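Long-range contacts in probable glutathione S-transferase (Pseudomonas aeruginosa, PDB 6JWK), which probably isomerises maleylpyruvate with the help of glutathione, as a zeta-class member of the glutathione S-transferase superfamily: residues Ala140-Leu145 / Pro185-Leu190; Lys22-Gln27 / Ala75-Pro80; Leu94-Leu99 / Gly161-Cys166; Tyr26-Val31 / Glu206-Tyr211. All coordinates share one frame; numbering follows the deposited sequence.

Contact 1 (Ala140-Leu145 / Pro185-Leu190); sequences AAAETL and PALLEL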
loop_
_atom_site.group_PDB
_atom_site.type_symbol
_atom_site.label_atom_id
_atom_site.label_comp_id
_atom_site.label_asym_id
_atom_site.label_seq_id
_atom_site.Cartn_x
_atom_site.Cartn_y
_atom_site.Cartn_z
ATOM N N ALA B 140 15.186 8.164 0.819
ATOM C CA ALA B 140 15.652 9.315 0.023
ATOM C C ALA B 140 14.456 9.975 -0.667
ATOM O O ALA B 140 14.381 11.217 -0.716
ATOM C CB ALA B 140 16.688 8.873 -0.989
ATOM N N ALA B 141 13.534 9.165 -1.188
ATOM C CA ALA B 141 12.338 9.682 -1.891
ATOM C C ALA B 141 11.407 10.305 -0.846
ATOM O O ALA B 141 10.858 11.360 -1.133
ATOM C CB ALA B 141 11.661 8.567 -2.699
ATOM N N ALA B 142 11.296 9.710 0.346
ATOM C CA ALA B 142 10.390 10.177 1.435
ATOM C C ALA B 142 10.859 11.558 1.924
ATOM O O ALA B 142 10.047 12.433 2.085
ATOM C CB ALA B 142 10.371 9.175 2.575
ATOM N N GLU B 143 12.163 11.720 2.105
ATOM C CA GLU B 143 12.801 13.007 2.551
ATOM C C GLU B 143 12.383 14.075 1.538
ATOM O O GLU B 143 11.927 15.134 1.946
ATOM C CB GLU B 143 14.320 12.797 2.653
ATOM C CG GLU B 143 15.126 14.054 2.959
ATOM C CD GLU B 143 15.175 14.438 4.432
ATOM O OE1 GLU B 143 14.566 13.669 5.258
ATOM O OE2 GLU B 143 15.789 15.514 4.775
ATOM N N THR B 144 12.492 13.804 0.237
ATOM C CA THR B 144 12.136 14.775 -0.836
ATOM C C THR B 144 10.640 15.094 -0.799
ATOM O O THR B 144 10.274 16.306 -0.865
ATOM C CB THR B 144 12.575 14.254 -2.222
ATOM O OG1 THR B 144 13.984 14.194 -2.124
ATOM C CG2 THR B 144 12.191 15.146 -3.377
ATOM N N LEU B 145 9.771 14.087 -0.640
ATOM C CA LEU B 145 8.313 14.389 -0.625
ATOM C C LEU B 145 8.003 15.261 0.598
ATOM O O LEU B 145 7.131 16.097 0.505
ATOM C CB LEU B 145 7.483 13.089 -0.609
ATOM C CG LEU B 145 7.598 12.240 -1.874
ATOM C CD1 LEU B 145 6.774 10.987 -1.688
ATOM C CD2 LEU B 145 7.182 12.959 -3.158
ATOM N N PRO B 185 17.648 14.276 7.320
ATOM C CA PRO B 185 17.471 15.166 8.476
ATOM C C PRO B 185 16.018 15.630 8.666
ATOM O O PRO B 185 15.547 15.699 9.802
ATOM C CB PRO B 185 18.473 16.323 8.225
ATOM C CG PRO B 185 18.613 16.334 6.697
ATOM C CD PRO B 185 18.546 14.858 6.294
ATOM N N ALA B 186 15.273 15.887 7.590
ATOM C CA ALA B 186 13.871 16.323 7.749
ATOM C C ALA B 186 13.078 15.125 8.326
ATOM O O ALA B 186 12.196 15.354 9.198
ATOM C CB ALA B 186 13.276 16.888 6.454
ATOM N N LEU B 187 13.342 13.892 7.886
ATOM C CA LEU B 187 12.585 12.726 8.439
ATOM C C LEU B 187 12.901 12.592 9.940
ATOM O O LEU B 187 11.945 12.436 10.751
ATOM C CB LEU B 187 12.922 11.423 7.698
ATOM C CG LEU B 187 12.545 11.304 6.215
ATOM C CD1 LEU B 187 12.827 9.884 5.727
ATOM C CD2 LEU B 187 11.090 11.688 5.934
ATOM N N LEU B 188 14.178 12.716 10.318
ATOM C CA LEU B 188 14.595 12.637 11.736
ATOM C C LEU B 188 13.908 13.753 12.546
ATOM O O LEU B 188 13.370 13.473 13.626
ATOM C CB LEU B 188 16.125 12.661 11.888
ATOM C CG LEU B 188 16.825 11.462 11.280
ATOM C CD1 LEU B 188 18.341 11.623 11.333
ATOM C CD2 LEU B 188 16.385 10.177 11.968
ATOM N N GLU B 189 13.825 14.943 12.018
ATOM C CA GLU B 189 13.217 16.057 12.758
ATOM C C GLU B 189 11.718 15.763 12.941
ATOM O O GLU B 189 11.171 16.009 14.048
ATOM C CB GLU B 189 13.491 17.360 12.011
ATOM C CG GLU B 189 12.749 18.544 12.583
ATOM C CD GLU B 189 12.900 19.776 11.719
ATOM O OE1 GLU B 189 12.378 19.780 10.557
ATOM O OE2 GLU B 189 13.582 20.692 12.179
ATOM N N LEU B 190 11.043 15.272 11.895
ATOM C CA LEU B 190 9.589 15.005 12.015
ATOM C C LEU B 190 9.399 13.898 13.044
ATOM O O LEU B 190 8.483 13.972 13.855
ATOM C CB LEU B 190 9.054 14.611 10.644
ATOM C CG LEU B 190 7.595 14.184 10.568
ATOM C CD1 LEU B 190 6.696 15.258 11.146
ATOM C CD2 LEU B 190 7.222 13.835 9.118
#

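Contact 2 (Lys22-Gln27 / Ala75-Pro80); sequences KGLDYQ and AVQPEP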
loop_
_atom_site.group_PDB
_atom_site.type_symbol
_atom_site.label_atom_id
_atom_site.label_comp_id
_atom_site.label_asym_id
_atom_site.label_seq_id
_atom_site.Cartn_x
_atom_site.Cartn_y
_atom_site.Cartn_z
ATOM N N LYS B 22 -6.518 9.717 18.083
ATOM C CA LYS B 22 -7.983 9.884 18.206
ATOM C C LYS B 22 -8.389 9.953 19.687
ATOM O O LYS B 22 -9.490 10.399 19.921
ATOM C CB LYS B 22 -8.723 8.702 17.562
ATOM C CG LYS B 22 -8.581 8.615 16.049
ATOM C CD LYS B 22 -9.324 9.689 15.314
ATOM C CE LYS B 22 -9.531 9.386 13.842
ATOM N NZ LYS B 22 -9.884 10.636 13.116
ATOM N N GLY B 23 -7.568 9.449 20.610
ATOM C CA GLY B 23 -7.886 9.291 22.045
ATOM C C GLY B 23 -8.731 8.055 22.308
ATOM O O GLY B 23 -9.526 8.079 23.254
ATOM N N LEU B 24 -8.552 6.990 21.518
ATOM C CA LEU B 24 -9.279 5.692 21.626
ATOM C C LEU B 24 -8.312 4.550 21.983
ATOM O O LEU B 24 -8.582 3.402 21.584
ATOM C CB LEU B 24 -9.926 5.397 20.259
ATOM C CG LEU B 24 -10.925 6.419 19.724
ATOM C CD1 LEU B 24 -11.265 6.124 18.282
ATOM C CD2 LEU B 24 -12.188 6.453 20.563
ATOM N N ASP B 25 -7.164 4.785 22.614
ATOM C CA ASP B 25 -6.145 3.694 22.704
ATOM C C ASP B 25 -6.453 2.720 23.869
ATOM O O ASP B 25 -5.730 1.699 23.965
ATOM C CB ASP B 25 -4.713 4.236 22.704
ATOM C CG ASP B 25 -4.453 5.188 23.847
ATOM O OD1 ASP B 25 -4.525 4.713 25.005
ATOM O OD2 ASP B 25 -4.244 6.397 23.577
ATOM N N TYR B 26 -7.510 2.941 24.672
ATOM C CA TYR B 26 -8.141 1.882 25.525
ATOM C C TYR B 26 -8.568 0.668 24.659
ATOM O O TYR B 26 -8.576 -0.473 25.131
ATOM C CB TYR B 26 -9.333 2.425 26.331
ATOM C CG TYR B 26 -10.442 3.041 25.510
ATOM C CD1 TYR B 26 -10.434 4.396 25.209
ATOM C CD2 TYR B 26 -11.488 2.273 25.011
ATOM C CE1 TYR B 26 -11.438 4.972 24.448
ATOM C CE2 TYR B 26 -12.499 2.833 24.237
ATOM C CZ TYR B 26 -12.475 4.191 23.959
ATOM O OH TYR B 26 -13.460 4.771 23.209
ATOM N N GLN B 27 -8.886 0.873 23.387
ATOM C CA GLN B 27 -9.266 -0.225 22.466
ATOM C C GLN B 27 -8.127 -1.258 22.225
ATOM O O GLN B 27 -8.444 -2.403 21.778
ATOM C CB GLN B 27 -9.808 0.437 21.193
ATOM C CG GLN B 27 -11.022 1.327 21.460
ATOM C CD GLN B 27 -11.820 1.723 20.232
ATOM O OE1 GLN B 27 -11.384 1.619 19.073
ATOM N NE2 GLN B 27 -13.026 2.210 20.490
ATOM N N ALA B 75 -13.991 7.723 9.734
ATOM C CA ALA B 75 -15.469 7.595 9.717
ATOM C C ALA B 75 -15.991 7.419 11.140
ATOM O O ALA B 75 -16.981 8.062 11.477
ATOM C CB ALA B 75 -15.884 6.428 8.865
ATOM N N VAL B 76 -15.309 6.601 11.953
ATOM C CA VAL B 76 -15.713 6.275 13.344
ATOM C C VAL B 76 -15.710 7.548 14.196
ATOM O O VAL B 76 -16.665 7.740 14.938
ATOM C CB VAL B 76 -14.783 5.218 13.958
ATOM C CG1 VAL B 76 -15.058 5.058 15.449
ATOM C CG2 VAL B 76 -14.887 3.896 13.223
ATOM N N GLN B 77 -14.683 8.385 14.077
ATOM C CA GLN B 77 -14.523 9.662 14.843
ATOM C C GLN B 77 -13.722 10.618 13.978
ATOM O O GLN B 77 -12.483 10.574 13.932
ATOM C CB GLN B 77 -13.795 9.432 16.162
ATOM C CG GLN B 77 -13.670 10.686 17.015
ATOM C CD GLN B 77 -12.740 10.407 18.166
ATOM O OE1 GLN B 77 -12.986 9.493 18.940
ATOM N NE2 GLN B 77 -11.616 11.117 18.237
ATOM N N PRO B 78 -14.423 11.454 13.211
ATOM C CA PRO B 78 -13.776 12.311 12.234
ATOM C C PRO B 78 -12.633 13.182 12.781
ATOM O O PRO B 78 -11.655 13.314 12.078
ATOM C CB PRO B 78 -14.959 13.167 11.753
ATOM C CG PRO B 78 -16.138 12.225 11.868
ATOM C CD PRO B 78 -15.893 11.549 13.193
ATOM N N GLU B 79 -12.806 13.789 13.961
ATOM C CA GLU B 79 -11.834 14.748 14.562
ATOM C C GLU B 79 -11.007 14.048 15.630
ATOM O O GLU B 79 -11.544 13.238 16.381
ATOM C CB GLU B 79 -12.569 15.935 15.193
ATOM C CG GLU B 79 -13.185 16.867 14.179
ATOM C CD GLU B 79 -12.171 17.522 13.268
ATOM O OE1 GLU B 79 -11.064 17.843 13.739
ATOM O OE2 GLU B 79 -12.464 17.663 12.079
ATOM N N PRO B 80 -9.673 14.259 15.713
ATOM C CA PRO B 80 -8.893 14.939 14.675
ATOM C C PRO B 80 -8.602 14.013 13.463
ATOM O O PRO B 80 -8.507 12.800 13.616
ATOM C CB PRO B 80 -7.612 15.285 15.419
ATOM C CG PRO B 80 -7.422 14.078 16.332
ATOM C CD PRO B 80 -8.831 13.765 16.815
#

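Contact 3 (Leu94-Leu99 / Gly161-Cys166); sequences LELALL and GIVECC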
loop_
_atom_site.group_PDB
_atom_site.type_symbol
_atom_site.label_atom_id
_atom_site.label_comp_id
_atom_site.label_asym_id
_atom_site.label_seq_id
_atom_site.Cartn_x
_atom_site.Cartn_y
_atom_site.Cartn_z
ATOM N N LEU B 94 -1.247 10.650 0.907
ATOM C CA LEU B 94 -1.314 9.213 0.505
ATOM C C LEU B 94 -0.094 8.822 -0.315
ATOM O O LEU B 94 0.375 7.696 -0.137
ATOM C CB LEU B 94 -2.613 8.906 -0.245
ATOM C CG LEU B 94 -3.881 9.107 0.576
ATOM C CD1 LEU B 94 -5.142 8.951 -0.306
ATOM C CD2 LEU B 94 -3.896 8.140 1.737
ATOM N N GLU B 95 0.488 9.741 -1.069
ATOM C CA GLU B 95 1.693 9.427 -1.890
ATOM C C GLU B 95 2.818 9.040 -0.928
ATOM O O GLU B 95 3.548 8.037 -1.211
ATOM C CB GLU B 95 2.085 10.541 -2.867
ATOM C CG GLU B 95 3.456 10.272 -3.527
ATOM C CD GLU B 95 3.724 10.530 -5.012
ATOM O OE1 GLU B 95 3.604 11.689 -5.375
ATOM O OE2 GLU B 95 4.217 9.582 -5.785
ATOM N N LEU B 96 3.036 9.841 0.125
ATOM C CA LEU B 96 4.135 9.564 1.078
ATOM C C LEU B 96 3.805 8.326 1.911
ATOM O O LEU B 96 4.689 7.509 2.120
ATOM C CB LEU B 96 4.373 10.811 1.930
ATOM C CG LEU B 96 5.523 10.715 2.919
ATOM C CD1 LEU B 96 6.781 10.181 2.290
ATOM C CD2 LEU B 96 5.764 12.092 3.506
ATOM N N ALA B 97 2.587 8.209 2.406
ATOM C CA ALA B 97 2.176 7.031 3.218
ATOM C C ALA B 97 2.351 5.730 2.413
ATOM O O ALA B 97 2.839 4.746 2.990
ATOM C CB ALA B 97 0.760 7.198 3.734
ATOM N N LEU B 98 1.973 5.734 1.133
ATOM C CA LEU B 98 1.979 4.546 0.244
ATOM C C LEU B 98 3.403 4.277 -0.185
ATOM O O LEU B 98 3.733 3.096 -0.310
ATOM C CB LEU B 98 1.061 4.752 -0.963
ATOM C CG LEU B 98 -0.403 4.734 -0.564
ATOM C CD1 LEU B 98 -1.222 5.410 -1.649
ATOM C CD2 LEU B 98 -0.881 3.303 -0.309
ATOM N N LEU B 99 4.246 5.299 -0.277
ATOM C CA LEU B 99 5.690 5.038 -0.509
ATOM C C LEU B 99 6.251 4.131 0.582
ATOM O O LEU B 99 6.968 3.151 0.271
ATOM C CB LEU B 99 6.438 6.365 -0.575
ATOM C CG LEU B 99 7.954 6.302 -0.667
ATOM C CD1 LEU B 99 8.416 5.650 -1.979
ATOM C CD2 LEU B 99 8.469 7.732 -0.611
ATOM N N GLY B 161 -0.759 12.725 11.340
ATOM C CA GLY B 161 -1.796 11.975 10.610
ATOM C C GLY B 161 -1.212 10.735 9.972
ATOM O O GLY B 161 -0.187 10.218 10.485
ATOM N N ILE B 162 -1.852 10.271 8.910
ATOM C CA ILE B 162 -1.500 8.982 8.277
ATOM C C ILE B 162 -0.009 8.951 7.916
ATOM O O ILE B 162 0.620 7.892 8.031
ATOM C CB ILE B 162 -2.418 8.690 7.080
ATOM C CG1 ILE B 162 -2.169 7.261 6.605
ATOM C CG2 ILE B 162 -2.259 9.704 5.980
ATOM C CD1 ILE B 162 -3.139 6.798 5.526
ATOM N N VAL B 163 0.605 10.076 7.525
ATOM C CA VAL B 163 2.022 10.052 7.103
ATOM C C VAL B 163 2.899 9.650 8.302
ATOM O O VAL B 163 3.802 8.736 8.156
ATOM C CB VAL B 163 2.402 11.407 6.490
ATOM C CG1 VAL B 163 3.889 11.559 6.416
ATOM C CG2 VAL B 163 1.763 11.586 5.125
ATOM N N GLU B 164 2.649 10.252 9.484
ATOM C CA GLU B 164 3.479 10.018 10.689
ATOM C C GLU B 164 3.136 8.621 11.210
ATOM O O GLU B 164 4.021 7.955 11.770
ATOM C CB GLU B 164 3.290 11.130 11.726
ATOM C CG GLU B 164 3.862 12.487 11.258
ATOM C CD GLU B 164 3.037 13.261 10.233
ATOM O OE1 GLU B 164 1.768 13.029 10.124
ATOM O OE2 GLU B 164 3.659 14.120 9.534
ATOM N N CYS B 165 1.899 8.168 11.042
ATOM C CA CYS B 165 1.539 6.789 11.458
ATOM C C CYS B 165 2.434 5.789 10.684
ATOM O O CYS B 165 2.810 4.743 11.261
ATOM C CB CYS B 165 0.084 6.474 11.193
ATOM S SG CYS B 165 -1.072 7.400 12.216
ATOM N N CYS B 166 2.796 6.082 9.428
ATOM C CA CYS B 166 3.627 5.169 8.606
ATOM C C CYS B 166 5.124 5.447 8.833
ATOM O O CYS B 166 5.918 4.480 8.883
ATOM C CB CYS B 166 3.283 5.300 7.135
ATOM S SG CYS B 166 1.598 4.738 6.790
#

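Contact 4 (Tyr26-Val31 / Glu206-Tyr211); sequences YQVVPV and ERQPDY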
loop_
_atom_site.group_PDB
_atom_site.type_symbol
_atom_site.label_atom_id
_atom_site.label_comp_id
_atom_site.label_asym_id
_atom_site.label_seq_id
_atom_site.Cartn_x
_atom_site.Cartn_y
_atom_site.Cartn_z
ATOM N N TYR B 26 -7.510 2.941 24.672
ATOM C CA TYR B 26 -8.141 1.882 25.525
ATOM C C TYR B 26 -8.568 0.668 24.659
ATOM O O TYR B 26 -8.576 -0.473 25.131
ATOM C CB TYR B 26 -9.333 2.425 26.331
ATOM C CG TYR B 26 -10.442 3.041 25.510
ATOM C CD1 TYR B 26 -10.434 4.396 25.209
ATOM C CD2 TYR B 26 -11.488 2.273 25.011
ATOM C CE1 TYR B 26 -11.438 4.972 24.448
ATOM C CE2 TYR B 26 -12.499 2.833 24.237
ATOM C CZ TYR B 26 -12.475 4.191 23.959
ATOM O OH TYR B 26 -13.460 4.771 23.209
ATOM N N GLN B 27 -8.886 0.873 23.387
ATOM C CA GLN B 27 -9.266 -0.225 22.466
ATOM C C GLN B 27 -8.127 -1.258 22.225
ATOM O O GLN B 27 -8.444 -2.403 21.778
ATOM C CB GLN B 27 -9.808 0.437 21.193
ATOM C CG GLN B 27 -11.022 1.327 21.460
ATOM C CD GLN B 27 -11.820 1.723 20.232
ATOM O OE1 GLN B 27 -11.384 1.619 19.073
ATOM N NE2 GLN B 27 -13.026 2.210 20.490
ATOM N N VAL B 28 -6.841 -0.949 22.461
ATOM C CA VAL B 28 -5.704 -1.884 22.124
ATOM C C VAL B 28 -5.753 -3.142 23.015
ATOM O O VAL B 28 -6.089 -2.976 24.144
ATOM C CB VAL B 28 -4.312 -1.213 22.199
ATOM C CG1 VAL B 28 -3.206 -2.238 21.988
ATOM C CG2 VAL B 28 -4.205 -0.032 21.231
ATOM N N VAL B 29 -5.396 -4.321 22.469
ATOM C CA VAL B 29 -5.452 -5.694 23.056
ATOM C C VAL B 29 -4.255 -6.497 22.562
ATOM O O VAL B 29 -4.247 -6.934 21.421
ATOM C CB VAL B 29 -6.743 -6.437 22.656
ATOM C CG1 VAL B 29 -6.729 -7.881 23.139
ATOM C CG2 VAL B 29 -8.010 -5.705 23.088
ATOM N N PRO B 30 -3.202 -6.719 23.381
ATOM C CA PRO B 30 -2.065 -7.581 23.017
ATOM C C PRO B 30 -2.209 -9.045 22.552
ATOM O O PRO B 30 -3.117 -9.693 22.970
ATOM C CB PRO B 30 -1.262 -7.687 24.329
ATOM C CG PRO B 30 -2.070 -6.946 25.376
ATOM C CD PRO B 30 -2.945 -5.974 24.625
ATOM N N VAL B 31 -1.195 -9.531 21.812
ATOM C CA VAL B 31 -1.005 -10.911 21.257
ATOM C C VAL B 31 -2.288 -11.319 20.537
ATOM O O VAL B 31 -2.432 -10.852 19.390
ATOM C CB VAL B 31 -0.561 -11.936 22.326
ATOM C CG1 VAL B 31 -0.690 -13.387 21.867
ATOM C CG2 VAL B 31 0.869 -11.667 22.776
ATOM N N GLU B 206 7.717 0.035 23.286
ATOM C CA GLU B 206 8.399 -0.059 24.602
ATOM C C GLU B 206 7.395 0.199 25.720
ATOM O O GLU B 206 7.691 -0.213 26.863
ATOM C CB GLU B 206 9.590 0.908 24.691
ATOM C CG GLU B 206 10.672 0.635 23.659
ATOM C CD GLU B 206 10.587 1.396 22.343
ATOM O OE1 GLU B 206 9.483 1.775 21.933
ATOM O OE2 GLU B 206 11.650 1.622 21.740
ATOM N N ARG B 207 6.252 0.816 25.414
ATOM C CA ARG B 207 5.239 1.155 26.421
ATOM C C ARG B 207 4.060 0.172 26.334
ATOM O O ARG B 207 3.053 0.410 26.990
ATOM C CB ARG B 207 4.849 2.624 26.262
ATOM C CG ARG B 207 5.962 3.626 26.614
ATOM C CD ARG B 207 6.445 3.547 28.076
ATOM N NE ARG B 207 5.359 3.948 28.979
ATOM C CZ ARG B 207 5.148 3.476 30.208
ATOM N NH1 ARG B 207 5.977 2.623 30.788
ATOM N NH2 ARG B 207 4.117 3.892 30.885
ATOM N N GLN B 208 4.140 -0.859 25.512
ATOM C CA GLN B 208 3.006 -1.815 25.397
ATOM C C GLN B 208 2.995 -2.726 26.632
ATOM O O GLN B 208 4.046 -3.077 27.157
ATOM C CB GLN B 208 3.096 -2.594 24.085
ATOM C CG GLN B 208 2.920 -1.677 22.865
ATOM C CD GLN B 208 1.636 -0.883 22.993
ATOM O OE1 GLN B 208 0.565 -1.476 23.136
ATOM N NE2 GLN B 208 1.720 0.453 22.947
ATOM N N PRO B 209 1.805 -3.137 27.107
ATOM C CA PRO B 209 1.694 -4.188 28.135
ATOM C C PRO B 209 2.441 -5.489 27.800
ATOM O O PRO B 209 2.965 -6.070 28.681
ATOM C CB PRO B 209 0.186 -4.464 28.171
ATOM C CG PRO B 209 -0.435 -3.134 27.742
ATOM C CD PRO B 209 0.494 -2.630 26.651
ATOM N N ASP B 210 2.515 -5.887 26.531
ATOM C CA ASP B 210 3.176 -7.152 26.107
ATOM C C ASP B 210 4.678 -6.933 25.874
ATOM O O ASP B 210 5.324 -7.850 25.316
ATOM C CB ASP B 210 2.473 -7.786 24.894
ATOM C CG ASP B 210 2.341 -6.886 23.675
ATOM O OD1 ASP B 210 2.137 -5.667 23.877
ATOM O OD2 ASP B 210 2.431 -7.419 22.521
ATOM N N TYR B 211 5.252 -5.781 26.246
ATOM C CA TYR B 211 6.699 -5.537 25.991
ATOM C C TYR B 211 7.565 -6.113 27.132
ATOM O O TYR B 211 7.294 -5.733 28.271
ATOM C CB TYR B 211 6.992 -4.040 25.835
ATOM C CG TYR B 211 8.433 -3.749 25.509
ATOM C CD1 TYR B 211 8.945 -3.956 24.246
ATOM C CD2 TYR B 211 9.270 -3.209 26.465
ATOM C CE1 TYR B 211 10.260 -3.647 23.937
ATOM C CE2 TYR B 211 10.596 -2.927 26.185
ATOM C CZ TYR B 211 11.092 -3.129 24.921
ATOM O OH TYR B 211 12.392 -2.824 24.666
#

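Contact 1 (Ala140-Leu145 / Pro185-Leu190)
Within the all-helical C-terminal domain of the glutathione transferase fold, the first turn of helix 185-195 receives the carboxylate of Glu-143 from helix 124-149, the local axes crossing at 73° and 9.0 Å apart. Pro-185 comes first and has no N-H to offer; its ring crosses the Glu-143 chain at about a right angle, with Pro-185 CD 3.2 Å from Glu-143 OE2. Ala-186 follows; its N-H donates to Glu-143 OE2 in a fairly straight bond (161°), Ala-186 N to OE2 2.9 Å, while its CB points at the same carboxylate. The N-H of Leu-187 then donates to Glu-143 OE1, Leu-187 N to OE1 also 2.9 Å but more bent. Both oxygens use their syn lone pairs, so two consecutive first-turn amides grip the carboxylate like a fork and fix its rotation. The glutamate arrives there with CG anti to its backbone N and a bend at chi2 (82°). Its buried charge would probably be stabilised by the positive end of helix 185-195, favouring the ionised form. Beside this polar grip, Leu-187 spreads its two methyls along the backbone of 142-143 and also packs on Leu-167 of helix 162-176. Its CD1 ends 4.1 Å from Ala-142 CB.

Contact 2 (Lys22-Gln27 / Ala75-Pro80)
Lys-22 lays the far part of its chain along the backbone of 77-80, with CE 3.2 Å from Gln-77 O, and its ammonium ends between two carbonyls. NZ donates to Pro-80 O at 2.6 Å and to Gln-77 O at 2.7 Å. The geometry of the two bonds differs: toward Gln-77 it approaches nearly along the C=O axis, toward Pro-80 from above the carbonyl plane. A bend at chi2 (-71°) turns the chain toward this site, and beyond it the lysine runs extended. A salt bridge to Asp-74 adds a third partner, so a largely buried charge is well compensated and would probably stay protonated.

Gln-77 answers in the other direction. Its chain, CG anti to the backbone N, brings the amide to the last turn of helix 10-22. There NE2 spends one hydrogen on Lys-22 O (2.8 Å, 167°) and the other on Glu-79 O (2.8 Å), both partners lying close to the amide plane. Glu-79 O is the carbonyl of the cis peptide before Pro-80, so the amide spans from the helix end to that peptide. Leu-24 meets the same amide tip to tip, its CD2 3.5 Å from Gln-77 OE1, just after Gly-23 has closed the helix in a Schellman motif.

In the fold, the contact ties the C-terminal ends of helices 10-22 and 66-76 of the thioredoxin-like domain together. The 22-27 side continues into edge strand 28-30, and the 75-80 side opens the linker toward helix 87-103 of the helical domain.

Contact 3 (Leu94-Leu99 / Gly161-Cys166)
Ala-97 sits at the middle of the contact, its CB directed at helix 162-176 and resting between two groups: Ile-162 CG1 at 4.1 Å and Cys-166 SG at 4.0 Å, one turn apart. So small a side chain lets the backbones come close, with Ala-97 CA 4.9 Å from Val-163 CA. Leu-96 flanks it and crosses Val-163 at about a right angle; the tightest touch is Leu-96 CD2 to Val-163 CG1, at 3.5 Å. On the other flank the tip of Leu-94 bends back toward the partner helix and meets the end of Ile-162 obliquely, CD2 to CD1 at 4.1 Å. The local axes run nearly parallel, 15° apart in direction and 8.6 Å at closest approach.

One layer out, the start of helix 162-176 is fixed by polar bonds. Gly-161, at the N-cap, donates its N-H to Glu-164 OE1 (N to OE1 2.8 Å), which accepts it with its anti lone pair; Glu-164 OE2 meanwhile accepts from the N-H of Phe-155. Both carboxylate oxygens of this buried glutamate are therefore satisfied, and the loop before the helix is tethered to its first turn. Ile-162 also reaches Ile-70 of helix 66-76, while Glu-95, on the far side of helix 87-103, is hydrogen-bonded to Ser-64 of the second subunit.

Gly-161 has no side chain for a reciprocal bond, so half a capping box is present, N-cap N-H to N3 side chain. It probably occupies the place of the N-capping box of many glutathione transferases, in their C-terminal helical bundle.

Contact 4 (Tyr26-Val31 / Glu206-Tyr211)
Asp-210 OD2 is gripped by one hydrogen bond, from the backbone N-H of Phe-7 in the loop after strand 2-5. CG lies in the crowded position between the backbone N and the carbonyl carbon (chi1 56°). The carboxylate thereby comes up against Pro-30: Pro-30 CB is 3.7 Å from Asp-210 CG and nearly as far from one oxygen as from the other. The N of Val-31, at 4.3 Å from Asp-210 OD2, stays beyond bonding distance.

Around this centre the touches are light. Pro-30 CG faces Pro-209 CB at 4.4 Å. Val-28 sends CG1 across the end of Gln-208 at about a right angle, 4.0 Å from Gln-208 OE1. Gln-208 bends at chi2 (-54°), and its NE2 is held by Ser-204 O, just after helix 198-203, which ties the tail to its own domain. A type I turn from Gln-208 to Tyr-211, closed by Tyr-211 N to Gln-208 O at 3.1 Å, sets Pro-209 and Asp-210 at its corners, where they face the strand. Tyr-211 lays one ring face over Glu-206 CA and meets the ring of Phe-7 with the planes at about 90°.

Val-28 and Pro-30 point to the tail from one face of strand 28-30, Val-29 points away, and the strand's backbone is hydrogen-bonded to strand 2-5. Val-31 is poorly ordered, and the model breaks off after it. The polar hold of the tail on the thioredoxin-like domain described here thus runs through the Phe-7 N-H, whereas the two segments themselves meet through light van der Waals contact.

Contacts 1 and 3 share the C-terminal helical domain: their centres are 12 Å apart and they touch where Ala-142 meets Leu-96 and Leu-99, so helices 87-103, 124-149, 162-176 and 185-195 form one continuous core. Their segments alternate along the chain. Contact 2 closes before either opens, at the edge of the thioredoxin-like domain, its centre about 18 Å from that of contact 3. Contact 4 shares Tyr-26 and Gln-27 with contact 2, about 17 Å between centres, and spans nearly the whole chain, enclosing contacts 1 and 3. The C-terminal tail thus returns to the N-terminal sheet, adding to the other contacts between the two domains.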